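Local coordinates for protein 336aa long hypothetical dTDP-glucose 4,6-dehydratase (Pyrococcus horikoshii, PDB 2HUN) that binds NAD(+) in a Rossmann fold and probably acts as a dTDP-glucose 4,6-dehydratase, a lyase working on nucleotide-linked sugars, at residues Glu119-His124 with Glu228-Lys233; Ser138-Asp143 with Ser282-Lys287; Leu201-Pro206 with Arg325-Thr330; Val214-Tyr219 with Gly245-Asn250. All blocks are in the same frame, centred on the assembly; numbering follows the deposited sequence.

From the N terminus, contact 1 first joins the start of strand 121-127 to the end of helix 220-233, both in the Rossmann-type part, closing a loop of 103 residues. Contact 2 starts in the loop before helix 150-168 and ends at the start of helix 286-292, so it crosses contact 1. Contact 3 ties the turn after helix 191-200 to the C-terminal loop 325-330 and crosses both. Contact 4 closes a loop of 25 residues that holds helix 220-233 and strand 239-242; it is nested inside contacts 2 and 3 and crosses contact 1. Contacts 2 and 4 touch, with Ser-282 OG 2.5 Å from Glu-247 OE2; contact 3 lies apart from the others.

Contact 1: residues Glu119-His124 with Glu228-Lys233; sequences EVRFVH and ELVLLK
Two torsions set up the grip of Arg-121 on Val-230 and Leu-231: CG is anti to the backbone N (chi1 174°), and the bend at chi2 (56°) turns CD out of the extended path. The guanidinium then presents its edge to two successive carbonyls of helix 220-233. Arg-121 NH2 donates to Val-230 O at 2.7 Å, with the acceptor almost in the guanidinium plane and the donor above the carbonyl plane. Arg-121 NE donates to Leu-231 O at 3.0 Å, a more bent bond with an N-H...O angle of 151°. Both carbonyls belong to the last turn of the helix, so a positive group placed there would be expected to be favoured by the helix dipole.

The aliphatic part of Arg-121 slides past Leu-231 in the opposite direction, its CG 3.5 Å from Leu-231 CD1. Val-123, two residues along the strand and on the same side, sends CG2 to Leu-231 CA at 3.7 Å, and the same methyl meets Val-230 CG1 at 4.2 Å. The arrangement is the helix-on-sheet packing of a Rossmann-type domain; the axes of 121-124 and 228-233 approach to 8.5 Å. Ser-174 OG also bonds Arg-121 NH2. Strand 121-127 runs between strands 78-81 and 172-182, with helix 96-116 touching Phe-122 and helix 286-292 packing on Val-230.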
# COMPACT_ATOMS: atom_id res chain seq x y z
N GLU A 119 -12.68 7.92 17.98
CA GLU A 119 -12.16 7.33 19.20
C GLU A 119 -12.32 5.81 19.26
O GLU A 119 -11.82 5.16 20.18
CB GLU A 119 -12.82 7.97 20.41
CG GLU A 119 -12.85 9.48 20.33
CD GLU A 119 -13.33 10.14 21.61
OE1 GLU A 119 -14.28 9.62 22.22
OE2 GLU A 119 -12.76 11.18 21.99
N VAL A 120 -13.01 5.24 18.27
CA VAL A 120 -13.23 3.80 18.24
C VAL A 120 -11.89 3.06 18.12
O VAL A 120 -10.98 3.52 17.42
CB VAL A 120 -14.14 3.40 17.05
CG1 VAL A 120 -13.38 3.49 15.74
CG2 VAL A 120 -14.69 1.99 17.26
N ARG A 121 -11.76 1.93 18.80
CA ARG A 121 -10.53 1.14 18.74
C ARG A 121 -10.61 0.28 17.48
O ARG A 121 -11.50 -0.55 17.35
CB ARG A 121 -10.40 0.27 19.99
CG ARG A 121 -9.21 -0.70 19.96
CD ARG A 121 -7.88 0.01 19.75
NE ARG A 121 -6.78 -0.95 19.74
CZ ARG A 121 -5.61 -0.74 19.13
NH1 ARG A 121 -5.39 0.40 18.49
NH2 ARG A 121 -4.66 -1.67 19.18
N PHE A 122 -9.66 0.48 16.57
CA PHE A 122 -9.65 -0.25 15.30
C PHE A 122 -8.45 -1.18 15.09
O PHE A 122 -7.30 -0.77 15.25
CB PHE A 122 -9.70 0.79 14.17
CG PHE A 122 -9.60 0.21 12.79
CD1 PHE A 122 -10.54 -0.71 12.32
CD2 PHE A 122 -8.60 0.64 11.93
CE1 PHE A 122 -10.47 -1.18 11.00
CE2 PHE A 122 -8.53 0.18 10.63
CZ PHE A 122 -9.47 -0.73 10.16
N VAL A 123 -8.73 -2.43 14.74
CA VAL A 123 -7.68 -3.40 14.46
C VAL A 123 -7.85 -3.87 13.02
O VAL A 123 -8.88 -4.45 12.67
CB VAL A 123 -7.75 -4.63 15.40
CG1 VAL A 123 -6.79 -5.70 14.91
CG2 VAL A 123 -7.40 -4.22 16.83
N HIS A 124 -6.84 -3.61 12.20
CA HIS A 124 -6.83 -3.99 10.79
C HIS A 124 -6.05 -5.30 10.66
O HIS A 124 -4.85 -5.35 10.98
CB HIS A 124 -6.13 -2.89 9.98
CG HIS A 124 -6.06 -3.15 8.50
ND1 HIS A 124 -7.16 -3.11 7.68
CD2 HIS A 124 -5.00 -3.42 7.70
CE1 HIS A 124 -6.79 -3.32 6.43
NE2 HIS A 124 -5.48 -3.52 6.42
N GLU A 228 -7.06 -10.27 20.11
CA GLU A 228 -7.69 -9.78 21.34
C GLU A 228 -6.70 -8.90 22.09
O GLU A 228 -7.03 -7.79 22.52
CB GLU A 228 -8.12 -10.94 22.24
CG GLU A 228 -8.56 -10.52 23.64
CD GLU A 228 -8.99 -11.68 24.53
OE1 GLU A 228 -8.29 -12.71 24.57
OE2 GLU A 228 -10.03 -11.55 25.21
N LEU A 229 -5.48 -9.41 22.25
CA LEU A 229 -4.42 -8.71 22.96
C LEU A 229 -4.11 -7.38 22.29
O LEU A 229 -3.97 -6.36 22.96
CB LEU A 229 -3.17 -9.59 22.99
CG LEU A 229 -2.21 -9.41 24.16
CD1 LEU A 229 -2.97 -9.45 25.48
CD2 LEU A 229 -1.16 -10.52 24.12
N VAL A 230 -3.99 -7.39 20.96
CA VAL A 230 -3.71 -6.18 20.20
C VAL A 230 -4.87 -5.19 20.37
O VAL A 230 -4.65 -3.99 20.51
CB VAL A 230 -3.51 -6.49 18.69
CG1 VAL A 230 -3.46 -5.20 17.88
CG2 VAL A 230 -2.21 -7.26 18.49
N LEU A 231 -6.09 -5.71 20.36
CA LEU A 231 -7.28 -4.87 20.52
C LEU A 231 -7.27 -4.11 21.85
O LEU A 231 -7.43 -2.90 21.89
CB LEU A 231 -8.55 -5.73 20.46
CG LEU A 231 -9.88 -5.03 20.76
CD1 LEU A 231 -10.23 -4.08 19.63
CD2 LEU A 231 -10.99 -6.07 20.95
N LEU A 232 -7.05 -4.85 22.94
CA LEU A 232 -7.05 -4.26 24.27
C LEU A 232 -5.75 -3.57 24.72
O LEU A 232 -5.79 -2.66 25.53
CB LEU A 232 -7.41 -5.32 25.32
CG LEU A 232 -8.73 -6.09 25.18
CD1 LEU A 232 -8.76 -7.21 26.21
CD2 LEU A 232 -9.91 -5.15 25.36
N LYS A 233 -4.60 -4.00 24.20
CA LYS A 233 -3.34 -3.41 24.63
C LYS A 233 -2.42 -2.86 23.54
O LYS A 233 -1.41 -2.22 23.85
CB LYS A 233 -2.57 -4.42 25.47
CG LYS A 233 -3.35 -4.95 26.66
CD LYS A 233 -2.60 -6.09 27.29
CE LYS A 233 -3.42 -6.87 28.30
NZ LYS A 233 -2.64 -8.06 28.78

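Contact 2: residues Ser138-Asp143 with Ser282-Lys287; sequences SFTEND and SLDSWK
Phe-139 and Leu-283 form a single beta bridge between two loops, one leading from strand 121-127 to helix 150-168 and the other running into helix 286-292. Two backbone bonds define it: Phe-139 N donates to Ser-282 O at 3.1 Å, and Asp-284 N returns a bond to Phe-139 O at 2.9 Å.

Among side-chain bonds, the hydroxyls of Ser-138 and Ser-282 meet with OG to OG at 2.6 Å. Ser-138 OG is the donor, and Ser-282 OG is also bonded to Glu-247 OE2. Local turns shape each partner. Thr-140 OG1 accepts from Asn-142 N in an ST turn, within a type I turn from Thr-140 to Asp-143, while Asp-284 OD1 accepts from Trp-286 N in an Asx turn just ahead of the helix.

The remaining direct contacts are van der Waals. Thr-140 and Asp-284 lie side by side pointing the same way, CG2 of the threonine 3.8 Å from OD2 of the aspartate. The bend of Glu-141 at chi2 (83°) places its CD beside the extended Lys-287 chain, 3.7 Å from Lys-287 CD, and the two side chains cross at a slant. Their charged ends have other partners: Glu-141 OE2 takes Asn-241 N, and Lys-287 NZ forms a salt bridge with Glu-238.

Water completes the join. One molecule accepts from Lys-287 N and lies 2.9 Å from Glu-141 OE1 across the contact, and another donates both to Ser-138 O and to Asp-284 OD2, the latter at 2.7 Å.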
# COMPACT_ATOMS: atom_id res chain seq x y z
N SER A 138 13.75 -13.59 8.71
CA SER A 138 12.34 -13.24 8.86
C SER A 138 12.15 -11.73 8.79
O SER A 138 13.01 -10.97 9.24
CB SER A 138 11.81 -13.75 10.20
OG SER A 138 11.89 -15.16 10.30
N PHE A 139 11.01 -11.31 8.25
CA PHE A 139 10.68 -9.90 8.10
C PHE A 139 10.15 -9.28 9.39
O PHE A 139 9.35 -9.89 10.11
CB PHE A 139 9.61 -9.72 7.01
CG PHE A 139 10.12 -9.97 5.61
CD1 PHE A 139 11.03 -9.10 5.02
CD2 PHE A 139 9.65 -11.05 4.87
CE1 PHE A 139 11.48 -9.31 3.72
CE2 PHE A 139 10.09 -11.27 3.56
CZ PHE A 139 11.00 -10.40 2.98
N THR A 140 10.59 -8.06 9.69
CA THR A 140 10.10 -7.36 10.87
C THR A 140 9.13 -6.32 10.33
O THR A 140 9.08 -6.08 9.12
CB THR A 140 11.20 -6.63 11.64
OG1 THR A 140 11.52 -5.41 10.97
CG2 THR A 140 12.46 -7.49 11.76
N GLU A 141 8.37 -5.71 11.22
CA GLU A 141 7.40 -4.69 10.83
C GLU A 141 8.10 -3.46 10.26
O GLU A 141 7.45 -2.56 9.73
CB GLU A 141 6.53 -4.30 12.04
CG GLU A 141 5.75 -5.46 12.66
CD GLU A 141 6.57 -6.29 13.65
OE1 GLU A 141 7.79 -6.08 13.76
OE2 GLU A 141 5.99 -7.17 14.31
N ASN A 142 9.43 -3.39 10.37
CA ASN A 142 10.15 -2.24 9.82
C ASN A 142 10.71 -2.47 8.42
O ASN A 142 11.36 -1.59 7.85
CB ASN A 142 11.29 -1.81 10.76
CG ASN A 142 10.78 -1.20 12.05
OD1 ASN A 142 9.77 -0.50 12.05
ND2 ASN A 142 11.48 -1.44 13.15
N ASP A 143 10.45 -3.64 7.84
CA ASP A 143 10.94 -3.95 6.50
C ASP A 143 9.93 -3.54 5.43
O ASP A 143 8.74 -3.48 5.68
CB ASP A 143 11.22 -5.45 6.36
CG ASP A 143 12.37 -5.90 7.25
OD1 ASP A 143 13.34 -5.14 7.38
OD2 ASP A 143 12.30 -7.02 7.80
N SER A 282 8.14 -15.77 6.02
CA SER A 282 8.52 -15.86 7.42
C SER A 282 8.42 -14.51 8.13
O SER A 282 8.97 -13.51 7.68
CB SER A 282 9.95 -16.40 7.53
OG SER A 282 10.30 -16.64 8.87
N LEU A 283 7.71 -14.50 9.26
CA LEU A 283 7.52 -13.29 10.04
C LEU A 283 8.24 -13.35 11.38
O LEU A 283 8.25 -14.37 12.06
CB LEU A 283 6.03 -13.05 10.32
CG LEU A 283 5.06 -12.92 9.15
CD1 LEU A 283 3.74 -12.38 9.68
CD2 LEU A 283 5.61 -11.98 8.09
N ASP A 284 8.85 -12.22 11.74
CA ASP A 284 9.55 -12.06 13.00
C ASP A 284 8.49 -11.44 13.93
O ASP A 284 8.13 -10.28 13.76
CB ASP A 284 10.70 -11.07 12.83
CG ASP A 284 11.43 -10.77 14.14
OD1 ASP A 284 10.79 -10.81 15.21
OD2 ASP A 284 12.65 -10.48 14.07
N SER A 285 7.97 -12.22 14.88
CA SER A 285 6.96 -11.69 15.79
C SER A 285 7.49 -11.31 17.18
O SER A 285 6.80 -11.48 18.18
CB SER A 285 5.80 -12.68 15.93
OG SER A 285 6.26 -13.96 16.32
N TRP A 286 8.71 -10.80 17.23
CA TRP A 286 9.30 -10.39 18.51
C TRP A 286 8.62 -9.16 19.10
O TRP A 286 8.48 -9.05 20.32
CB TRP A 286 10.79 -10.10 18.33
CG TRP A 286 11.41 -9.52 19.55
CD1 TRP A 286 11.93 -8.26 19.70
CD2 TRP A 286 11.56 -10.16 20.83
NE1 TRP A 286 12.38 -8.08 20.98
CE2 TRP A 286 12.16 -9.23 21.70
CE3 TRP A 286 11.23 -11.43 21.32
CZ2 TRP A 286 12.45 -9.53 23.04
CZ3 TRP A 286 11.51 -11.73 22.65
CH2 TRP A 286 12.12 -10.78 23.50
N LYS A 287 8.19 -8.23 18.25
CA LYS A 287 7.55 -7.01 18.72
C LYS A 287 6.36 -7.28 19.64
O LYS A 287 6.29 -6.77 20.75
CB LYS A 287 7.10 -6.16 17.52
CG LYS A 287 6.47 -4.82 17.87
CD LYS A 287 6.22 -4.02 16.60
CE LYS A 287 5.60 -2.67 16.87
NZ LYS A 287 5.38 -1.92 15.60
O HOH W 1 14.16 -10.86 11.85
O HOH W 2 8.79 -8.20 15.55
O HOH W 3 8.00 -1.71 14.43

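Contact 3: residues Leu201-Pro206 with Arg325-Thr330; sequences LGLKIP and RILHPT
Leu-203 and Leu-201 pack on Leu-327 where a Schellman motif ends helix 191-200 and the chain turns toward strand 205-208. In the first shell, Leu-203 meets backbone more than side chain. Leu-203 CD1 comes to 3.3 Å from Leu-327 O and 4.4 Å from Leu-327 CB, so one methyl rests against the carbonyl. Leu-201 makes the methyl-to-methyl contact, CD1 to Leu-327 CD2 at 3.9 Å, the two side chains crossing at a slant. At the far margin, Lys-204 CB lies 4.2 Å from Pro-329 O. The contact is mostly van der Waals, without hydrogen bonds between the two segments, and small, burying 210 Å² in all.

The next shell explains how the leucines are placed. Gly-202, with positive phi (59°), is the C-prime residue of the Schellman motif: Leu-203 N bonds back to Arg-198 O, and Gly-202 N to Ala-199 O. This turn separates Leu-201 from Leu-203 while leaving both CB atoms directed toward the 325-330 loop. Arg-198 then ties the two segments together from outside, its NH1 bonding Ile-326 O and His-328 O and its NH2 bonding Lys-204 O. Ile-197, on the same helix, touches Leu-327.

Beyond this, strand 205-208 pairs with strand 268-271, and its Pro-206 touches Pro-331 and Trp-332. The loop has its own internal brace: Thr-330 N donates to His-328 ND1 at 3.0 Å, in the plane of the imidazole ring.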
# COMPACT_ATOMS: atom_id res chain seq x y z
N LEU A 201 -10.68 -41.19 5.26
CA LEU A 201 -11.37 -41.95 4.23
C LEU A 201 -10.43 -42.89 3.48
O LEU A 201 -10.77 -43.39 2.40
CB LEU A 201 -12.03 -41.00 3.22
CG LEU A 201 -13.24 -40.22 3.71
CD1 LEU A 201 -13.64 -39.18 2.67
CD2 LEU A 201 -14.39 -41.18 3.99
N GLY A 202 -9.26 -43.13 4.06
CA GLY A 202 -8.30 -44.02 3.43
C GLY A 202 -7.85 -43.60 2.04
O GLY A 202 -7.40 -44.43 1.26
N LEU A 203 -7.97 -42.31 1.73
CA LEU A 203 -7.56 -41.81 0.42
C LEU A 203 -6.10 -41.39 0.43
O LEU A 203 -5.57 -40.96 1.46
CB LEU A 203 -8.44 -40.61 -0.00
CG LEU A 203 -9.94 -40.87 -0.12
CD1 LEU A 203 -10.66 -39.58 -0.51
CD2 LEU A 203 -10.20 -41.95 -1.16
N LYS A 204 -5.44 -41.53 -0.72
CA LYS A 204 -4.04 -41.17 -0.86
C LYS A 204 -3.84 -39.67 -0.73
O LYS A 204 -4.56 -38.87 -1.33
CB LYS A 204 -3.51 -41.63 -2.22
CG LYS A 204 -3.50 -43.14 -2.44
CD LYS A 204 -2.53 -43.83 -1.49
CE LYS A 204 -2.49 -45.34 -1.74
NZ LYS A 204 -1.56 -46.04 -0.81
N ILE A 205 -2.85 -39.28 0.07
CA ILE A 205 -2.53 -37.88 0.27
C ILE A 205 -1.38 -37.54 -0.67
O ILE A 205 -0.25 -37.99 -0.47
CB ILE A 205 -2.11 -37.62 1.74
CG1 ILE A 205 -3.29 -37.90 2.67
CG2 ILE A 205 -1.58 -36.20 1.90
CD1 ILE A 205 -2.90 -38.08 4.12
N PRO A 206 -1.63 -36.74 -1.71
CA PRO A 206 -0.52 -36.43 -2.61
C PRO A 206 0.44 -35.42 -2.03
O PRO A 206 0.06 -34.57 -1.23
CB PRO A 206 -1.20 -35.87 -3.86
CG PRO A 206 -2.65 -35.67 -3.49
CD PRO A 206 -2.82 -35.93 -2.03
N ARG A 325 -12.87 -33.27 -6.59
CA ARG A 325 -11.43 -33.07 -6.62
C ARG A 325 -10.81 -33.50 -5.28
O ARG A 325 -9.69 -33.99 -5.20
CB ARG A 325 -11.24 -31.56 -6.79
CG ARG A 325 -9.86 -31.15 -7.31
CD ARG A 325 -9.93 -29.82 -8.07
NE ARG A 325 -11.29 -29.61 -8.59
CZ ARG A 325 -11.58 -28.45 -9.21
NH1 ARG A 325 -10.65 -27.52 -9.36
NH2 ARG A 325 -12.81 -28.26 -9.70
N ILE A 326 -11.59 -33.23 -4.21
CA ILE A 326 -11.11 -33.42 -2.85
C ILE A 326 -11.21 -34.88 -2.40
O ILE A 326 -10.39 -35.38 -1.64
CB ILE A 326 -11.92 -32.49 -1.94
CG1 ILE A 326 -11.56 -31.04 -2.21
CG2 ILE A 326 -11.62 -32.79 -0.46
CD1 ILE A 326 -12.55 -30.05 -1.58
N LEU A 327 -12.28 -35.56 -2.84
CA LEU A 327 -12.45 -36.96 -2.47
C LEU A 327 -11.95 -37.93 -3.55
O LEU A 327 -12.05 -39.15 -3.44
CB LEU A 327 -13.93 -37.22 -2.19
CG LEU A 327 -14.46 -36.44 -0.99
CD1 LEU A 327 -15.66 -37.14 -0.33
CD2 LEU A 327 -13.42 -36.25 0.11
N HIS A 328 -11.44 -37.35 -4.63
CA HIS A 328 -10.97 -38.13 -5.77
C HIS A 328 -9.80 -39.05 -5.36
O HIS A 328 -8.91 -38.64 -4.63
CB HIS A 328 -10.51 -37.19 -6.88
CG HIS A 328 -10.48 -37.81 -8.24
ND1 HIS A 328 -9.59 -38.80 -8.59
CD2 HIS A 328 -11.23 -37.58 -9.34
CE1 HIS A 328 -9.79 -39.16 -9.85
NE2 HIS A 328 -10.78 -38.43 -10.33
N PRO A 329 -9.80 -40.30 -5.84
CA PRO A 329 -8.75 -41.28 -5.51
C PRO A 329 -7.36 -40.84 -5.99
O PRO A 329 -6.36 -41.04 -5.30
CB PRO A 329 -9.20 -42.55 -6.24
CG PRO A 329 -10.65 -42.33 -6.54
CD PRO A 329 -10.79 -40.87 -6.78
N THR A 330 -7.32 -40.27 -7.20
CA THR A 330 -6.08 -39.82 -7.85
C THR A 330 -6.19 -38.39 -8.37
O THR A 330 -6.13 -38.15 -9.58
CB THR A 330 -5.74 -40.71 -9.07
OG1 THR A 330 -6.74 -40.53 -10.08
CG2 THR A 330 -5.71 -42.18 -8.67

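Contact 4: residues Val214-Tyr219 with Gly245-Asn250; sequences VRDWLY and GEEKTN
Trp-217 and Arg-215 bring the flat groups to Lys-248 and Asn-250: the indole of Trp-217 has Lys-248 O at its edge, near its plane and 3.9 Å from NE1. Trp-217 CH2 sits 3.8 Å above one face of the Arg-215 guanidinium, offset toward the rim. At the guanidinium edge, Arg-215 NH2 makes a weak bond to Asn-250 OD1 at 3.4 Å, guanidinium and amide planes 54° apart.

The backbones pair antiparallel; strand 215-219 also pairs with strand 172-182 in the mixed sheet. Arg-215 and Lys-248 form the hydrogen-bonded pair, Lys-248 N to Arg-215 O being 2.9 Å, and Asp-216 with Glu-247 is non-hydrogen-bonded. Trp-217 N adds a bond to Glu-246 O. On the side of Asp-216 and Glu-247, Val-214 CG2 packs on Glu-247 CB at 3.4 Å. The Trp-217 side chain is about 7 Å from NAD.

Asp-216 CG is anti to the backbone N (chi1 -175°), and OD1 accepts from Glu-246 N at 2.6 Å, nearly in line with its C-O bond. OD2 accepts from Thr-179 OG1 and Ala-244 N. These donors tie backbone 244-246 to the strand and should stabilise a charged carboxylate, though Glu-247 OE2, 4.9 Å from Asp-216 OD1, may partly offset this.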
# COMPACT_ATOMS: atom_id res chain seq x y z
N VAL A 214 9.40 -23.75 3.39
CA VAL A 214 8.34 -23.73 4.38
C VAL A 214 7.32 -22.61 4.51
O VAL A 214 7.38 -21.57 3.86
CB VAL A 214 8.97 -23.91 5.76
CG1 VAL A 214 9.89 -25.13 5.75
CG2 VAL A 214 9.76 -22.67 6.14
N ARG A 215 6.37 -22.89 5.39
CA ARG A 215 5.29 -21.99 5.76
C ARG A 215 5.14 -22.11 7.26
O ARG A 215 5.38 -23.18 7.83
CB ARG A 215 3.98 -22.36 5.06
CG ARG A 215 3.86 -21.81 3.65
CD ARG A 215 2.44 -21.90 3.12
NE ARG A 215 1.99 -23.28 2.94
CZ ARG A 215 0.84 -23.60 2.35
NH1 ARG A 215 0.03 -22.65 1.90
NH2 ARG A 215 0.50 -24.88 2.21
N ASP A 216 4.78 -21.01 7.90
CA ASP A 216 4.58 -20.99 9.33
C ASP A 216 3.11 -21.32 9.58
O ASP A 216 2.23 -20.78 8.90
CB ASP A 216 4.93 -19.61 9.89
CG ASP A 216 4.86 -19.56 11.41
OD1 ASP A 216 5.65 -20.27 12.06
OD2 ASP A 216 4.01 -18.82 11.95
N TRP A 217 2.84 -22.21 10.52
CA TRP A 217 1.47 -22.58 10.83
C TRP A 217 1.07 -22.08 12.20
O TRP A 217 1.75 -22.36 13.20
CB TRP A 217 1.29 -24.09 10.71
CG TRP A 217 1.49 -24.56 9.30
CD1 TRP A 217 2.64 -25.03 8.74
CD2 TRP A 217 0.53 -24.49 8.24
NE1 TRP A 217 2.47 -25.25 7.40
CE2 TRP A 217 1.18 -24.93 7.06
CE3 TRP A 217 -0.81 -24.10 8.16
CZ2 TRP A 217 0.53 -24.98 5.82
CZ3 TRP A 217 -1.46 -24.15 6.93
CH2 TRP A 217 -0.78 -24.59 5.78
N LEU A 218 -0.02 -21.33 12.24
CA LEU A 218 -0.52 -20.75 13.49
C LEU A 218 -1.94 -21.24 13.79
O LEU A 218 -2.85 -21.02 12.99
CB LEU A 218 -0.51 -19.22 13.37
CG LEU A 218 -1.07 -18.35 14.49
CD1 LEU A 218 -0.17 -18.45 15.71
CD2 LEU A 218 -1.15 -16.91 14.01
N TYR A 219 -2.13 -21.88 14.94
CA TYR A 219 -3.47 -22.36 15.30
C TYR A 219 -4.38 -21.13 15.37
O TYR A 219 -4.04 -20.14 16.01
CB TYR A 219 -3.45 -23.08 16.65
CG TYR A 219 -4.77 -23.74 16.99
CD1 TYR A 219 -5.35 -24.67 16.12
CD2 TYR A 219 -5.47 -23.40 18.15
CE1 TYR A 219 -6.59 -25.24 16.39
CE2 TYR A 219 -6.71 -23.97 18.44
CZ TYR A 219 -7.27 -24.89 17.55
OH TYR A 219 -8.51 -25.43 17.80
N GLY A 245 6.28 -19.55 14.82
CA GLY A 245 7.63 -20.07 14.74
C GLY A 245 7.59 -21.57 14.50
O GLY A 245 8.41 -22.32 15.02
N GLU A 246 6.60 -22.00 13.72
CA GLU A 246 6.43 -23.42 13.40
C GLU A 246 6.46 -23.54 11.89
O GLU A 246 5.43 -23.78 11.25
CB GLU A 246 5.07 -23.93 13.91
CG GLU A 246 4.83 -23.88 15.42
CD GLU A 246 5.70 -24.86 16.19
OE1 GLU A 246 6.34 -25.73 15.56
OE2 GLU A 246 5.74 -24.77 17.44
N GLU A 247 7.64 -23.34 11.31
CA GLU A 247 7.79 -23.41 9.86
C GLU A 247 8.01 -24.84 9.43
O GLU A 247 8.96 -25.49 9.85
CB GLU A 247 8.94 -22.51 9.42
CG GLU A 247 8.70 -21.06 9.80
CD GLU A 247 9.80 -20.12 9.37
OE1 GLU A 247 10.85 -20.59 8.89
OE2 GLU A 247 9.60 -18.90 9.53
N LYS A 248 7.09 -25.33 8.60
CA LYS A 248 7.16 -26.70 8.13
C LYS A 248 6.78 -26.82 6.66
O LYS A 248 6.13 -25.94 6.10
CB LYS A 248 6.22 -27.58 8.96
CG LYS A 248 6.53 -27.58 10.45
CD LYS A 248 5.49 -28.36 11.23
CE LYS A 248 5.83 -28.37 12.71
NZ LYS A 248 7.14 -29.03 12.98
N THR A 249 7.20 -27.92 6.05
CA THR A 249 6.88 -28.20 4.66
C THR A 249 5.61 -29.03 4.67
O THR A 249 5.25 -29.59 5.71
CB THR A 249 7.99 -29.00 3.99
OG1 THR A 249 8.14 -30.26 4.66
CG2 THR A 249 9.29 -28.24 4.08
N ASN A 250 4.94 -29.12 3.53
CA ASN A 250 3.71 -29.90 3.47
C ASN A 250 3.93 -31.35 3.89
O ASN A 250 3.09 -31.93 4.58
CB ASN A 250 3.11 -29.83 2.06
CG ASN A 250 2.66 -28.43 1.70
OD1 ASN A 250 2.58 -27.55 2.56
ND2 ASN A 250 2.36 -28.22 0.43